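Local coordinates for solute Binding Protein, BlMnBP1 in complex with mannotriose (PDB 6FUV), which binds beta-mannotriose and probably hands captured manno-oligosaccharides to an ABC transporter for uptake by Bifidobacterium, at residues 30-41 against 331-339; 150-158 against 287-297. One frame throughout, in Å; residues are numbered along the deposited sequence.

The first strand of the chain, 22-28, lies in the larger, eight-stranded sheet. The loop after this strand carries residues 30-41, whose first three residues line the glycan pocket. Contact 1 brings 331-339, just after helix 315-330, back onto this loop and so closes a loop of nearly 290 residues. Contact 2 is nested inside it. There the start of helix 155-168 meets the chain leaving strand 284-288, an outer strand of the four-stranded sheet, and closes a loop of about 129 residues. The two contacts do not touch, and their centres lie 31 Å apart. Contact 1 lies beside the larger sheet and contact 2 beside the smaller one, consistent with the two-lobed fold of solute-binding proteins.

Contact 1 of 2, residues 30-41 against 331-339; sequences RTDMGLASYPGK and KSGYSKNEG. With BMA (beta-D-mannopyranose), chain B.
R30 and E338 form the salt bridge at the heart of this contact. The arginine meets the acid end-on: NH1 and NH2 both donate to OE1, with R30 NH1 at 2.9 Å from E338 OE1. Both nitrogens come from the same face of the carboxylate, whereas OE1 lies in the guanidinium plane. R30 is also held side-on by D32. Its NE bonds to D32 OD1, and its NH2 lies 2.7 Å from D32 OD2. Y38 has CG anti to its backbone N (chi1 -176°), which carries the hydroxyl inward to the syn lone pair of E338 OE2, at 2.6 Å between Y38 OH and OE2. M33 packs tightly here. Its SD sits over the centre of the guanidinium and its CG over the Y38 ring. Its CE lies 3.8 Å from Y334 CE2, at the edge of that ring, and SD makes an oblique Met-aromatic contact with the same ring. The far side is looser. K41 CD only brushes N337 ND2 at 4.1 Å, and the polar ends turn elsewhere, K41 to E49 and N337 to Y46. A water joins K41 O to E338 OE2. R30, T31 and D32 belong to the glycan pocket, with D32 CB 3.5 Å from mannose O1. One arginine thus serves two carboxylates. This pairing probably keeps both acids ionised and fixes the sugar-facing loop against 331-339.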
loop_
_atom_site.group_PDB
_atom_site.type_symbol
_atom_site.label_atom_id
_atom_site.label_comp_id
_atom_site.label_asym_id
_atom_site.label_seq_id
_atom_site.Cartn_x
_atom_site.Cartn_y
_atom_site.Cartn_z
ATOM N N ARG A 30 10.361 0.292 -7.109
ATOM C CA ARG A 30 9.817 0.678 -8.401
ATOM C C ARG A 30 10.809 0.295 -9.498
ATOM O O ARG A 30 11.511 1.108 -10.101
ATOM C CB ARG A 30 9.508 2.157 -8.392
ATOM C CG ARG A 30 8.302 2.560 -7.556
ATOM C CD ARG A 30 7.053 1.855 -7.947
ATOM N NE ARG A 30 6.680 2.027 -9.334
ATOM C CZ ARG A 30 5.880 2.979 -9.807
ATOM N NH1 ARG A 30 5.410 3.913 -9.019
ATOM N NH2 ARG A 30 5.561 3.014 -11.093
ATOM N N THR A 31 10.878 -1.009 -9.743
ATOM C CA THR A 31 11.798 -1.489 -10.761
ATOM C C THR A 31 11.383 -0.958 -12.118
ATOM O O THR A 31 12.233 -0.589 -12.932
ATOM C CB THR A 31 11.876 -3.010 -10.775
ATOM O OG1 THR A 31 10.575 -3.545 -10.939
ATOM C CG2 THR A 31 12.494 -3.558 -9.506
ATOM N N ASP A 32 10.075 -0.851 -12.346
ATOM C CA ASP A 32 9.568 -0.263 -13.578
ATOM C C ASP A 32 10.159 1.117 -13.824
ATOM O O ASP A 32 10.579 1.421 -14.938
ATOM C CB ASP A 32 8.028 -0.223 -13.562
ATOM C CG ASP A 32 7.412 0.498 -12.372
ATOM O OD1 ASP A 32 8.087 0.783 -11.348
ATOM O OD2 ASP A 32 6.172 0.772 -12.478
ATOM N N MET A 33 10.239 1.947 -12.798
ATOM C CA MET A 33 10.683 3.319 -12.964
ATOM C C MET A 33 12.197 3.427 -13.047
ATOM O O MET A 33 12.711 4.517 -13.240
ATOM C CB MET A 33 10.187 4.154 -11.789
ATOM C CG MET A 33 8.709 4.472 -11.828
ATOM S SD MET A 33 8.223 5.553 -10.545
ATOM C CE MET A 33 9.271 6.986 -10.691
ATOM N N GLY A 34 12.936 2.349 -12.822
ATOM C CA GLY A 34 14.359 2.303 -13.105
ATOM C C GLY A 34 14.702 2.016 -14.540
ATOM O O GLY A 34 15.879 2.005 -14.902
ATOM N N LEU A 35 13.703 1.815 -15.390
ATOM C CA LEU A 35 13.911 1.442 -16.780
ATOM C C LEU A 35 13.650 2.618 -17.718
ATOM O O LEU A 35 12.738 3.436 -17.498
ATOM C CB LEU A 35 13.012 0.278 -17.172
ATOM C CG LEU A 35 13.357 -1.074 -16.572
ATOM C CD1 LEU A 35 12.373 -2.136 -17.008
ATOM C CD2 LEU A 35 14.741 -1.494 -16.981
ATOM N N ALA A 36 14.459 2.687 -18.777
ATOM C CA ALA A 36 14.286 3.732 -19.775
ATOM C C ALA A 36 12.932 3.646 -20.456
ATOM O O ALA A 36 12.399 4.668 -20.891
ATOM C CB ALA A 36 15.402 3.635 -20.808
ATOM N N SER A 37 12.330 2.468 -20.505
ATOM C CA SER A 37 11.042 2.266 -21.163
ATOM C C SER A 37 9.809 2.562 -20.289
ATOM O O SER A 37 8.672 2.367 -20.749
ATOM C CB SER A 37 10.958 0.811 -21.655
ATOM O OG SER A 37 11.335 -0.049 -20.606
ATOM N N TYR A 38 9.985 3.025 -19.064
ATOM C CA TYR A 38 8.845 3.325 -18.216
ATOM C C TYR A 38 7.883 4.228 -18.997
ATOM O O TYR A 38 8.290 5.308 -19.454
ATOM C CB TYR A 38 9.294 3.992 -16.917
ATOM C CG TYR A 38 8.150 4.232 -15.972
ATOM C CD1 TYR A 38 7.397 3.185 -15.516
ATOM C CD2 TYR A 38 7.818 5.507 -15.560
ATOM C CE1 TYR A 38 6.335 3.376 -14.689
ATOM C CE2 TYR A 38 6.769 5.716 -14.687
ATOM C CZ TYR A 38 6.020 4.648 -14.263
ATOM O OH TYR A 38 4.969 4.780 -13.409
ATOM N N PRO A 39 6.632 3.831 -19.178
ATOM C CA PRO A 39 5.710 4.640 -19.982
ATOM C C PRO A 39 5.199 5.888 -19.277
ATOM O O PRO A 39 4.030 6.238 -19.376
ATOM C CB PRO A 39 4.578 3.648 -20.273
ATOM C CG PRO A 39 4.583 2.714 -19.183
ATOM C CD PRO A 39 6.000 2.573 -18.737
ATOM N N GLY A 40 6.056 6.511 -18.523
ATOM C CA GLY A 40 5.748 7.758 -17.853
ATOM C C GLY A 40 7.017 8.415 -17.406
ATOM O O GLY A 40 8.083 8.244 -18.002
ATOM N N LYS A 41 6.916 9.197 -16.338
ATOM C CA LYS A 41 8.083 9.862 -15.773
ATOM C C LYS A 41 8.839 8.891 -14.876
ATOM O O LYS A 41 8.337 8.519 -13.810
ATOM C CB LYS A 41 7.631 11.080 -14.990
ATOM C CG LYS A 41 8.641 12.123 -14.764
ATOM C CD LYS A 41 7.916 13.463 -14.473
ATOM C CE LYS A 41 8.849 14.429 -13.729
ATOM N NZ LYS A 41 8.208 15.748 -13.581
ATOM N N LYS A 331 7.774 19.117 -4.337
ATOM C CA LYS A 331 8.075 19.643 -5.659
ATOM C C LYS A 331 7.905 18.671 -6.815
ATOM O O LYS A 331 7.620 19.074 -7.940
ATOM C CB LYS A 331 9.511 20.154 -5.710
ATOM C CG LYS A 331 9.828 21.287 -4.744
ATOM C CD LYS A 331 8.981 22.487 -5.064
ATOM C CE LYS A 331 9.705 23.770 -4.667
ATOM N NZ LYS A 331 9.030 24.963 -5.201
ATOM N N SER A 332 8.090 17.393 -6.580
ATOM C CA SER A 332 8.281 16.498 -7.712
ATOM C C SER A 332 7.010 16.256 -8.513
ATOM O O SER A 332 7.067 15.922 -9.698
ATOM C CB SER A 332 8.819 15.163 -7.223
ATOM O OG SER A 332 7.807 14.341 -6.662
ATOM N N GLY A 333 5.855 16.379 -7.893
ATOM C CA GLY A 333 4.632 15.972 -8.551
ATOM C C GLY A 333 4.434 14.486 -8.673
ATOM O O GLY A 333 3.521 14.046 -9.347
ATOM N N TYR A 334 5.262 13.699 -8.016
ATOM C CA TYR A 334 5.212 12.247 -8.146
ATOM C C TYR A 334 3.842 11.680 -7.782
ATOM O O TYR A 334 3.300 10.832 -8.488
ATOM C CB TYR A 334 6.308 11.656 -7.263
ATOM C CG TYR A 334 6.300 10.128 -7.115
ATOM C CD1 TYR A 334 5.431 9.496 -6.261
ATOM C CD2 TYR A 334 7.182 9.335 -7.829
ATOM C CE1 TYR A 334 5.413 8.113 -6.117
ATOM C CE2 TYR A 334 7.178 7.928 -7.702
ATOM C CZ TYR A 334 6.297 7.324 -6.836
ATOM O OH TYR A 334 6.304 5.959 -6.661
ATOM N N SER A 335 3.264 12.142 -6.691
ATOM C CA SER A 335 1.922 11.702 -6.325
ATOM C C SER A 335 0.907 11.897 -7.444
ATOM O O SER A 335 0.006 11.073 -7.635
ATOM C CB SER A 335 1.508 12.437 -5.074
ATOM O OG SER A 335 1.336 13.783 -5.318
ATOM N N LYS A 336 1.072 12.924 -8.232
ATOM C CA LYS A 336 0.104 13.250 -9.271
ATOM C C LYS A 336 0.247 12.399 -10.518
ATOM O O LYS A 336 -0.682 12.326 -11.319
ATOM C CB LYS A 336 0.262 14.727 -9.662
ATOM C CG LYS A 336 0.034 15.704 -8.530
ATOM C CD LYS A 336 0.037 17.157 -8.972
ATOM C CE LYS A 336 -0.098 18.075 -7.744
ATOM N NZ LYS A 336 0.219 19.504 -7.989
ATOM N N ASN A 337 1.382 11.757 -10.715
ATOM C CA ASN A 337 1.560 10.865 -11.848
ATOM C C ASN A 337 1.436 9.394 -11.488
ATOM O O ASN A 337 1.242 8.565 -12.369
ATOM C CB ASN A 337 2.945 11.077 -12.471
ATOM C CG ASN A 337 3.176 12.480 -12.949
ATOM O OD1 ASN A 337 2.330 13.062 -13.634
ATOM N ND2 ASN A 337 4.323 13.043 -12.593
ATOM N N GLU A 338 1.555 9.050 -10.229
ATOM C CA GLU A 338 1.542 7.671 -9.769
ATOM C C GLU A 338 0.285 7.311 -8.970
ATOM O O GLU A 338 0.287 6.382 -8.150
ATOM C CB GLU A 338 2.791 7.434 -8.936
ATOM C CG GLU A 338 4.058 7.622 -9.783
ATOM C CD GLU A 338 4.133 6.628 -10.924
ATOM O OE1 GLU A 338 3.618 5.518 -10.703
ATOM O OE2 GLU A 338 4.682 6.973 -12.026
ATOM N N GLY A 339 -0.810 8.005 -9.235
ATOM C CA GLY A 339 -2.066 7.666 -8.610
ATOM C C GLY A 339 -2.091 7.940 -7.142
ATOM O O GLY A 339 -2.716 7.189 -6.426
HETATM C C1 BMA B . 7.125 -2.979 -10.520
HETATM C C2 BMA B . 5.949 -2.059 -10.188
HETATM C C3 BMA B . 5.884 -1.888 -8.653
HETATM C C4 BMA B . 5.754 -3.283 -8.003
HETATM C C5 BMA B . 6.866 -4.216 -8.503
HETATM C C6 BMA B . 6.729 -5.670 -7.970
HETATM O O1 BMA B . 7.141 -3.130 -11.878
HETATM O O2 BMA B . 4.704 -2.652 -10.589
HETATM O O3 BMA B . 4.857 -0.980 -8.312
HETATM O O4 BMA B . 5.895 -3.265 -6.578
HETATM O O5 BMA B . 6.889 -4.234 -9.951
HETATM O O6 BMA B . 7.916 -6.396 -8.264
HETATM O O HOH W 1 6.221 9.161 -12.344
#

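Contact 2 of 2, residues 150-158 against 287-297; sequences ELPKTPEEF and MPFPITVDGKQ
P290 CG rests 3.6 Å from F158 CB, and this pair forms the apolar centre. P290 is the middle residue of an inverse gamma turn, closed by a bond from I291 N to F289 O. The turn follows strand 284-288, an outer strand of the four-stranded sheet of this solute-binding protein. It docks on the N-terminal end of helix 155-168. A chi1 of -172° swings the F158 ring away from the backbone N, and its CG and CD1 come to lie beside P290 CG.

M287 extends the apolar patch. Its CE touches P152 CG at 3.8 Å, the two side chains crossing at about a right angle. L151 runs past it in the opposite direction, with L151 CD1 4.0 Å from M287 CB. T230 of helix 223-236 also touches F158. Y138 of strand 135-139 touches both L151 and M287.

Polar groups lie further out. A water sits 2.8 Å from P152 O and also reaches P288 O. T292 OG1 donates to K153 O at 2.9 Å, approaching from above the carbonyl plane (51° out of it). Beyond it, the Q297 side chain crosses the aliphatic part of K153 at about a right angle. With Q297 cut back to an alanine, the aliphatic flank of K153 would lose this cover and the lysine chain would probably be freer to turn.

T154 is the N-cap of the helix: its OG1 accepts from E157 N at 3.2 Å. The side chain of E157 turns back to the residue before the cap. There K153 N donates to E157 OE1 at 2.9 Å, meeting this oxygen nearly in line with its C-O bond.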
loop_
_atom_site.group_PDB
_atom_site.type_symbol
_atom_site.label_atom_id
_atom_site.label_comp_id
_atom_site.label_asym_id
_atom_site.label_seq_id
_atom_site.Cartn_x
_atom_site.Cartn_y
_atom_site.Cartn_z
ATOM N N GLU A 150 -23.471 -0.418 -13.501
ATOM C CA GLU A 150 -23.132 0.245 -12.257
ATOM C C GLU A 150 -22.197 -0.660 -11.481
ATOM O O GLU A 150 -22.248 -1.888 -11.613
ATOM C CB GLU A 150 -24.381 0.575 -11.467
ATOM C CG GLU A 150 -25.383 -0.523 -11.422
ATOM C CD GLU A 150 -26.653 -0.145 -10.701
ATOM O OE1 GLU A 150 -26.673 0.967 -10.134
ATOM O OE2 GLU A 150 -27.596 -0.975 -10.705
ATOM N N LEU A 151 -21.350 -0.032 -10.670
ATOM C CA LEU A 151 -20.292 -0.726 -9.961
ATOM C C LEU A 151 -20.860 -1.520 -8.784
ATOM O O LEU A 151 -21.652 -0.990 -8.004
ATOM C CB LEU A 151 -19.242 0.264 -9.452
ATOM C CG LEU A 151 -18.610 1.133 -10.514
ATOM C CD1 LEU A 151 -17.781 2.256 -9.950
ATOM C CD2 LEU A 151 -17.746 0.270 -11.440
ATOM N N PRO A 152 -20.438 -2.777 -8.604
ATOM C CA PRO A 152 -20.800 -3.492 -7.369
ATOM C C PRO A 152 -20.276 -2.752 -6.148
ATOM O O PRO A 152 -19.188 -2.182 -6.167
ATOM C CB PRO A 152 -20.133 -4.859 -7.545
ATOM C CG PRO A 152 -18.956 -4.565 -8.487
ATOM C CD PRO A 152 -19.415 -3.505 -9.388
ATOM N N LYS A 153 -21.095 -2.725 -5.102
ATOM C CA LYS A 153 -20.755 -2.098 -3.842
ATOM C C LYS A 153 -20.806 -3.050 -2.663
ATOM O O LYS A 153 -20.439 -2.646 -1.571
ATOM C CB LYS A 153 -21.703 -0.910 -3.582
ATOM C CG LYS A 153 -21.506 0.257 -4.550
ATOM C CD LYS A 153 -22.316 1.464 -4.187
ATOM C CE LYS A 153 -22.005 2.633 -5.127
ATOM N NZ LYS A 153 -21.835 2.121 -6.518
ATOM N N THR A 154 -21.235 -4.289 -2.838
ATOM C CA THR A 154 -21.281 -5.300 -1.792
ATOM C C THR A 154 -20.585 -6.548 -2.300
ATOM O O THR A 154 -20.329 -6.681 -3.503
ATOM C CB THR A 154 -22.729 -5.645 -1.408
ATOM O OG1 THR A 154 -23.350 -6.284 -2.526
ATOM C CG2 THR A 154 -23.522 -4.401 -0.990
ATOM N N PRO A 155 -20.278 -7.510 -1.412
ATOM C CA PRO A 155 -19.669 -8.763 -1.896
ATOM C C PRO A 155 -20.559 -9.578 -2.829
ATOM O O PRO A 155 -20.062 -10.149 -3.806
ATOM C CB PRO A 155 -19.372 -9.518 -0.599
ATOM C CG PRO A 155 -19.236 -8.464 0.471
ATOM C CD PRO A 155 -20.258 -7.406 0.067
ATOM N N GLU A 156 -21.863 -9.639 -2.560
ATOM C CA GLU A 156 -22.765 -10.373 -3.435
ATOM C C GLU A 156 -22.856 -9.718 -4.803
ATOM O O GLU A 156 -22.876 -10.424 -5.819
ATOM C CB GLU A 156 -24.151 -10.459 -2.812
ATOM C CG GLU A 156 -24.262 -11.295 -1.568
ATOM C CD GLU A 156 -24.013 -10.509 -0.260
ATOM O OE1 GLU A 156 -23.396 -9.428 -0.305
ATOM O OE2 GLU A 156 -24.475 -10.970 0.822
ATOM N N GLU A 157 -22.935 -8.379 -4.845
ATOM C CA GLU A 157 -22.955 -7.667 -6.122
ATOM C C GLU A 157 -21.641 -7.875 -6.860
ATOM O O GLU A 157 -21.605 -7.981 -8.084
ATOM C CB GLU A 157 -23.200 -6.178 -5.878
ATOM C CG GLU A 157 -24.637 -5.781 -5.515
ATOM C CD GLU A 157 -24.737 -4.472 -4.804
ATOM O OE1 GLU A 157 -23.872 -3.585 -4.999
ATOM O OE2 GLU A 157 -25.656 -4.334 -3.944
ATOM N N PHE A 158 -20.547 -7.958 -6.127
ATOM C CA PHE A 158 -19.264 -8.197 -6.773
ATOM C C PHE A 158 -19.232 -9.575 -7.405
ATOM O O PHE A 158 -18.752 -9.733 -8.524
ATOM C CB PHE A 158 -18.121 -8.051 -5.767
ATOM C CG PHE A 158 -16.762 -8.099 -6.391
ATOM C CD1 PHE A 158 -16.345 -7.097 -7.253
ATOM C CD2 PHE A 158 -15.904 -9.156 -6.163
ATOM C CE1 PHE A 158 -15.088 -7.132 -7.856
ATOM C CE2 PHE A 158 -14.639 -9.175 -6.794
ATOM C CZ PHE A 158 -14.255 -8.159 -7.593
ATOM N N MET A 287 -12.330 1.354 -8.777
ATOM C CA MET A 287 -13.532 1.367 -7.970
ATOM C C MET A 287 -13.266 1.078 -6.498
ATOM O O MET A 287 -12.295 0.400 -6.133
ATOM C CB MET A 287 -14.566 0.354 -8.481
ATOM C CG MET A 287 -14.103 -0.988 -8.708
ATOM S SD MET A 287 -15.455 -2.152 -9.076
ATOM C CE MET A 287 -15.930 -2.449 -7.435
ATOM N N PRO A 288 -14.162 1.559 -5.641
ATOM C CA PRO A 288 -14.082 1.200 -4.222
ATOM C C PRO A 288 -14.231 -0.301 -4.059
ATOM O O PRO A 288 -14.891 -0.966 -4.849
ATOM C CB PRO A 288 -15.254 1.951 -3.600
ATOM C CG PRO A 288 -15.383 3.142 -4.509
ATOM C CD PRO A 288 -15.172 2.598 -5.873
ATOM N N PHE A 289 -13.531 -0.838 -3.080
ATOM C CA PHE A 289 -13.705 -2.229 -2.775
ATOM C C PHE A 289 -15.179 -2.424 -2.428
ATOM O O PHE A 289 -15.762 -1.607 -1.698
ATOM C CB PHE A 289 -12.756 -2.664 -1.642
ATOM C CG PHE A 289 -12.856 -4.137 -1.319
ATOM C CD1 PHE A 289 -12.096 -5.057 -1.977
ATOM C CD2 PHE A 289 -13.691 -4.589 -0.379
ATOM C CE1 PHE A 289 -12.186 -6.353 -1.716
ATOM C CE2 PHE A 289 -13.804 -5.941 -0.148
ATOM C CZ PHE A 289 -13.043 -6.784 -0.806
ATOM N N PRO A 290 -15.815 -3.478 -2.933
ATOM C CA PRO A 290 -17.275 -3.586 -2.792
ATOM C C PRO A 290 -17.748 -4.042 -1.414
ATOM O O PRO A 290 -18.309 -5.173 -1.178
ATOM C CB PRO A 290 -17.613 -4.588 -3.884
ATOM C CG PRO A 290 -16.453 -5.496 -3.902
ATOM C CD PRO A 290 -15.240 -4.680 -3.564
ATOM N N ILE A 291 -17.579 -3.152 -0.435
ATOM C CA ILE A 291 -18.230 -3.318 0.858
ATOM C C ILE A 291 -18.988 -2.038 1.139
ATOM O O ILE A 291 -18.471 -0.944 0.897
ATOM C CB ILE A 291 -17.235 -3.624 1.994
ATOM C CG1 ILE A 291 -16.762 -5.073 1.938
ATOM C CG2 ILE A 291 -17.841 -3.348 3.310
ATOM C CD1 ILE A 291 -15.950 -5.534 3.221
ATOM N N THR A 292 -20.184 -2.167 1.714
ATOM C CA THR A 292 -21.006 -1.044 2.155
ATOM C C THR A 292 -21.362 -1.225 3.617
ATOM O O THR A 292 -21.742 -2.313 4.043
ATOM C CB THR A 292 -22.271 -0.895 1.281
ATOM O OG1 THR A 292 -21.877 -0.577 -0.065
ATOM C CG2 THR A 292 -23.166 0.191 1.771
ATOM N N VAL A 293 -21.165 -0.171 4.383
ATOM C CA VAL A 293 -21.502 -0.145 5.798
ATOM C C VAL A 293 -22.621 0.883 6.044
ATOM O O VAL A 293 -22.395 2.093 5.964
ATOM C CB VAL A 293 -20.259 0.160 6.655
ATOM C CG1 VAL A 293 -20.616 0.167 8.120
ATOM C CG2 VAL A 293 -19.135 -0.846 6.411
ATOM N N ASP A 294 -23.814 0.402 6.380
ATOM C CA ASP A 294 -24.983 1.230 6.640
ATOM C C ASP A 294 -25.173 2.251 5.541
ATOM O O ASP A 294 -25.218 3.464 5.789
ATOM C CB ASP A 294 -24.878 1.924 7.998
ATOM C CG ASP A 294 -24.818 0.961 9.144
ATOM O OD1 ASP A 294 -25.517 -0.070 9.110
ATOM O OD2 ASP A 294 -24.048 1.203 10.088
ATOM N N GLY A 295 -25.279 1.749 4.315
ATOM C CA GLY A 295 -25.500 2.613 3.173
ATOM C C GLY A 295 -24.335 3.434 2.677
ATOM O O GLY A 295 -24.512 4.158 1.687
ATOM N N LYS A 296 -23.154 3.318 3.289
ATOM C CA LYS A 296 -22.002 4.132 2.924
ATOM C C LYS A 296 -20.766 3.294 2.645
ATOM O O LYS A 296 -20.608 2.191 3.140
ATOM C CB LYS A 296 -21.695 5.128 4.008
ATOM C CG LYS A 296 -22.615 6.372 3.998
ATOM C CD LYS A 296 -22.295 7.319 5.141
ATOM C CE LYS A 296 -20.889 7.961 4.984
ATOM N NZ LYS A 296 -20.773 8.856 3.784
ATOM N N GLN A 297 -19.905 3.828 1.810
ATOM C CA GLN A 297 -18.639 3.211 1.464
ATOM C C GLN A 297 -17.493 4.041 1.990
ATOM O O GLN A 297 -17.575 5.272 2.030
ATOM C CB GLN A 297 -18.473 3.040 -0.041
ATOM C CG GLN A 297 -19.322 1.932 -0.590
ATOM C CD GLN A 297 -18.912 1.524 -1.935
ATOM O OE1 GLN A 297 -18.513 0.394 -2.143
ATOM N NE2 GLN A 297 -18.994 2.435 -2.875
HETATM O O HOH W 2 -17.528 -0.437 -4.736
#